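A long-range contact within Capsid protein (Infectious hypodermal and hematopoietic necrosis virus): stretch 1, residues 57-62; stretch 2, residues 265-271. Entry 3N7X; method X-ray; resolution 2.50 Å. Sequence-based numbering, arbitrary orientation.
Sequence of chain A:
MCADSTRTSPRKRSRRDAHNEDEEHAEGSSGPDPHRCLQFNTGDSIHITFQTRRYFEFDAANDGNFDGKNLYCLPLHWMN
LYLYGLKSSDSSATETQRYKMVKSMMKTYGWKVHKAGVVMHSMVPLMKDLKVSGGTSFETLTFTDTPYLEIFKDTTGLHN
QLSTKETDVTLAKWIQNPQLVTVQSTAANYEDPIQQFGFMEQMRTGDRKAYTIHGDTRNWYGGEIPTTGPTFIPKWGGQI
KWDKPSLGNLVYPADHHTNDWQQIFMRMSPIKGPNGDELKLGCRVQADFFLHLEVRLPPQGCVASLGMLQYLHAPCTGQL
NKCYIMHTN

Stretch 1 57-62: EFDAAN
Stretch 2 (265-271) FMRMSPI

A single backbone hydrogen bond, from Met 268 N to Asp 59 O at 2.9 Å, ties together two strands that cross at a steep angle rather than running side by side. The N-to-C directions of the strand that runs through Glu 57 and Phe 58 and of strand 265-268 differ by 69°, and their axes approach to 5.2 Å. This is the one backbone hydrogen bond at the crossing, and the residues that touch are at least 206 apart in sequence. The bond itself is well aimed, with an N-H...O angle of 163°.

The register is set just beyond that bond: Ala 60 and Met 268 have the nearest CA atoms, 4.5 Å apart. There Ala 60 CA lies 3.4 Å from Met 268 O, with an angle of 147° at the hydrogen, a CA-H...O contact in which a polarised C-H faces a carbonyl. Met 268 thus meets the first stretch through both of its backbone polar atoms, its N on Asp 59 and its O on Ala 60.

To build the first stretch, keep Glu 57 and Phe 58 extended (phi/psi -126/149 and -144/152), take Asp 59 to -133/-168, then turn the chain with Ala 60 at -74/13 and Ala 61 at 59/28, a left-handed conformation. Asn 62 returns to -106/170. Asp 59 directs its CB away from the other stretch and, with chi1 p (60°) and chi2 21°, folds over its own turn: Ala 61 N donates to Asp 59 OD1 at 2.6 Å, 148°. One residue therefore serves both jobs, its carbonyl crossing to the partner and its carboxylate bracing the bend.

The second stretch is extended from Phe 265 (-128/143) through Met 266 (-143/171) and Arg 267 (-178/140), then continues through Met 268 (-64/140), Ser 269 (-59/120), Pro 270 (-72/105) and Ile 271 (-90/117).

On one flank of the crossing, the CA-to-CB bonds of Phe 58 (chi1 m, chi2 -77°) and Met 266 (chi1 m, chi2 141°, chi3 m) point toward the other stretch. Met 266 SD sits 3.8 Å from Phe 58 CZ and 4.5 Å from the ring centroid, 40° off the ring normal, an oblique sulfur-aromatic contact that joins a polarisable thioether to a buried ring. Met 268, chi1 t and chi2 p, also points its CB toward the first stretch, and that atom lies 4.3 Å from Phe 58 O.

The turn meets the partner through the methyl groups of Ala 60 and Ala 61. Ala 60 CB touches Pro 270 CB at 4.0 Å, although its CA-to-CB direction is away overall, while Ala 61 CB points toward the partner and reaches Arg 267 CB at 4.1 Å. Arg 267 contributes the aliphatic part of its side chain, CB and CD, with CD 4.1 Å from Ala 60 O; chi1 p followed by three trans torsions leads its guanidinium away to hydrogen bonds elsewhere in the structure. The contact buries 351 Å² in all, both sides summed.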

ATOM      1  N   GLU A  57      50.777 -63.466  61.156  1.00 18.03           N
ATOM      2  CA  GLU A  57      52.124 -62.950  61.376  1.00 18.50           C
ATOM      3  C   GLU A  57      53.027 -63.558  60.313  1.00 18.43           C
ATOM      4  O   GLU A  57      52.801 -64.685  59.874  1.00 17.71           O
ATOM      5  CB  GLU A  57      52.650 -63.322  62.764  1.00 18.47           C
ATOM      6  CG  GLU A  57      51.837 -62.791  63.931  1.00 21.13           C
ATOM      7  CD  GLU A  57      50.643 -63.672  64.253  1.00 24.65           C
ATOM      8  OE1 GLU A  57      50.804 -64.912  64.223  1.00 25.31           O
ATOM      9  OE2 GLU A  57      49.550 -63.133  64.547  1.00 25.84           O
ATOM     10  N   PHE A  58      54.049 -62.817  59.907  1.00 18.64           N
ATOM     11  CA  PHE A  58      54.966 -63.293  58.880  1.00 19.82           C
ATOM     12  C   PHE A  58      56.393 -62.845  59.143  1.00 21.14           C
ATOM     13  O   PHE A  58      56.620 -61.795  59.747  1.00 21.76           O
ATOM     14  CB  PHE A  58      54.582 -62.725  57.512  1.00 18.92           C
ATOM     15  CG  PHE A  58      53.195 -63.069  57.064  1.00 19.29           C
ATOM     16  CD1 PHE A  58      52.904 -64.333  56.562  1.00 18.09           C
ATOM     17  CD2 PHE A  58      52.181 -62.113  57.115  1.00 18.42           C
ATOM     18  CE1 PHE A  58      51.624 -64.642  56.115  1.00 18.69           C
ATOM     19  CE2 PHE A  58      50.898 -62.411  56.671  1.00 18.38           C
ATOM     20  CZ  PHE A  58      50.617 -63.678  56.169  1.00 18.24           C
ATOM     21  N   ASP A  59      57.348 -63.643  58.675  1.00 20.50           N
ATOM     22  CA  ASP A  59      58.757 -63.287  58.767  1.00 21.40           C
ATOM     23  C   ASP A  59      59.310 -63.573  57.372  1.00 20.66           C
ATOM     24  O   ASP A  59      58.537 -63.805  56.446  1.00 20.30           O
ATOM     25  CB  ASP A  59      59.499 -64.098  59.838  1.00 22.29           C
ATOM     26  CG  ASP A  59      59.460 -65.589  59.591  1.00 25.99           C
ATOM     27  OD1 ASP A  59      59.220 -66.017  58.441  1.00 29.86           O
ATOM     28  OD2 ASP A  59      59.688 -66.339  60.559  1.00 28.23           O
ATOM     29  N   ALA A  60      60.627 -63.567  57.216  1.00 20.46           N
ATOM     30  CA  ALA A  60      61.218 -63.801  55.906  1.00 19.55           C
ATOM     31  C   ALA A  60      61.158 -65.254  55.426  1.00 21.08           C
ATOM     32  O   ALA A  60      61.826 -65.613  54.449  1.00 21.04           O
ATOM     33  CB  ALA A  60      62.656 -63.301  55.895  1.00 18.63           C
ATOM     34  N   ALA A  61      60.364 -66.083  56.100  1.00 21.18           N
ATOM     35  CA  ALA A  61      60.207 -67.497  55.724  1.00 23.02           C
ATOM     36  C   ALA A  61      61.528 -68.261  55.736  1.00 23.98           C
ATOM     37  O   ALA A  61      61.705 -69.249  55.016  1.00 24.39           O
ATOM     38  CB  ALA A  61      59.568 -67.599  54.340  1.00 21.21           C
ATOM     39  N   ASN A  62      62.447 -67.807  56.575  1.00 25.79           N
ATOM     40  CA  ASN A  62      63.762 -68.418  56.673  1.00 28.10           C
ATOM     41  C   ASN A  62      63.954 -69.246  57.940  1.00 30.03           C
ATOM     42  O   ASN A  62      63.142 -69.215  58.864  1.00 29.90           O
ATOM     43  CB  ASN A  62      64.818 -67.321  56.648  1.00 27.36           C
ATOM     44  CG  ASN A  62      64.665 -66.363  57.809  1.00 28.05           C
ATOM     45  OD1 ASN A  62      63.609 -65.746  57.985  1.00 27.60           O
ATOM     46  ND2 ASN A  62      65.712 -66.240  58.618  1.00 26.58           N
ATOM     47  N   PHE A 265      51.251 -66.283  47.747  1.00 23.94           N
ATOM     48  CA  PHE A 265      52.403 -66.725  48.519  1.00 24.86           C
ATOM     49  C   PHE A 265      53.053 -65.468  49.080  1.00 26.09           C
ATOM     50  O   PHE A 265      53.077 -64.435  48.411  1.00 27.20           O
ATOM     51  CB  PHE A 265      53.366 -67.481  47.610  1.00 24.69           C
ATOM     52  CG  PHE A 265      52.795 -68.759  47.073  1.00 24.86           C
ATOM     53  CD1 PHE A 265      52.782 -69.912  47.851  1.00 25.57           C
ATOM     54  CD2 PHE A 265      52.228 -68.803  45.802  1.00 25.58           C
ATOM     55  CE1 PHE A 265      52.210 -71.094  47.372  1.00 24.59           C
ATOM     56  CE2 PHE A 265      51.654 -69.975  45.316  1.00 24.89           C
ATOM     57  CZ  PHE A 265      51.647 -71.123  46.104  1.00 25.30           C
ATOM     58  N   MET A 266      53.573 -65.543  50.303  1.00 26.55           N
ATOM     59  CA  MET A 266      54.166 -64.362  50.923  1.00 26.14           C
ATOM     60  C   MET A 266      55.399 -64.629  51.758  1.00 24.82           C
ATOM     61  O   MET A 266      55.743 -65.773  52.043  1.00 25.77           O
ATOM     62  CB  MET A 266      53.147 -63.684  51.836  1.00 27.68           C
ATOM     63  CG  MET A 266      51.812 -63.409  51.200  1.00 33.08           C
ATOM     64  SD  MET A 266      50.488 -63.730  52.378  1.00 36.70           S
ATOM     65  CE  MET A 266      50.579 -65.524  52.440  1.00 33.05           C
ATOM     66  N   ARG A 267      56.039 -63.534  52.156  1.00 23.43           N
ATOM     67  CA  ARG A 267      57.216 -63.543  53.013  1.00 22.24           C
ATOM     68  C   ARG A 267      57.589 -62.096  53.271  1.00 21.74           C
ATOM     69  O   ARG A 267      57.494 -61.256  52.375  1.00 21.34           O
ATOM     70  CB  ARG A 267      58.399 -64.261  52.351  1.00 20.33           C
ATOM     71  CG  ARG A 267      59.161 -63.436  51.328  1.00 19.41           C
ATOM     72  CD  ARG A 267      60.420 -64.157  50.877  1.00 18.35           C
ATOM     73  NE  ARG A 267      61.164 -63.384  49.888  1.00 19.97           N
ATOM     74  CZ  ARG A 267      62.312 -63.771  49.342  1.00 19.89           C
ATOM     75  NH1 ARG A 267      62.859 -64.930  49.686  1.00 20.33           N
ATOM     76  NH2 ARG A 267      62.916 -62.996  48.451  1.00 19.19           N
ATOM     77  N   MET A 268      57.981 -61.789  54.499  1.00 21.74           N
ATOM     78  CA  MET A 268      58.402 -60.435  54.807  1.00 22.96           C
ATOM     79  C   MET A 268      59.649 -60.280  53.940  1.00 23.45           C
ATOM     80  O   MET A 268      60.430 -61.224  53.807  1.00 24.30           O
ATOM     81  CB  MET A 268      58.745 -60.316  56.293  1.00 23.29           C
ATOM     82  CG  MET A 268      59.072 -58.907  56.763  1.00 28.26           C
ATOM     83  SD  MET A 268      57.670 -57.757  56.968  1.00 29.99           S
ATOM     84  CE  MET A 268      56.348 -58.696  56.358  1.00 31.87           C
ATOM     85  N   SER A 269      59.830 -59.119  53.323  1.00 22.90           N
ATOM     86  CA  SER A 269      60.993 -58.915  52.464  1.00 22.22           C
ATOM     87  C   SER A 269      62.288 -59.108  53.261  1.00 21.62           C
ATOM     88  O   SER A 269      62.533 -58.414  54.248  1.00 21.87           O
ATOM     89  CB  SER A 269      60.944 -57.519  51.841  1.00 20.83           C
ATOM     90  OG  SER A 269      61.838 -57.430  50.748  1.00 22.05           O
ATOM     91  N   PRO A 270      63.130 -60.068  52.844  1.00 20.93           N
ATOM     92  CA  PRO A 270      64.401 -60.364  53.517  1.00 20.29           C
ATOM     93  C   PRO A 270      65.458 -59.287  53.292  1.00 20.54           C
ATOM     94  O   PRO A 270      66.052 -59.204  52.220  1.00 21.95           O
ATOM     95  CB  PRO A 270      64.795 -61.704  52.912  1.00 19.23           C
ATOM     96  CG  PRO A 270      64.293 -61.577  51.505  1.00 20.61           C
ATOM     97  CD  PRO A 270      62.923 -60.962  51.690  1.00 20.09           C
ATOM     98  N   ILE A 271      65.702 -58.478  54.318  1.00 20.63           N
ATOM     99  CA  ILE A 271      66.665 -57.387  54.221  1.00 21.43           C
ATOM    100  C   ILE A 271      68.111 -57.728  54.594  1.00 22.47           C
ATOM    101  O   ILE A 271      68.401 -58.072  55.740  1.00 22.27           O
ATOM    102  CB  ILE A 271      66.237 -56.201  55.115  1.00 21.75           C
ATOM    103  CG1 ILE A 271      64.765 -55.866  54.872  1.00 21.36           C
ATOM    104  CG2 ILE A 271      67.114 -54.989  54.828  1.00 19.15           C
ATOM    105  CD1 ILE A 271      64.447 -55.494  53.448  1.00 19.29           C
TER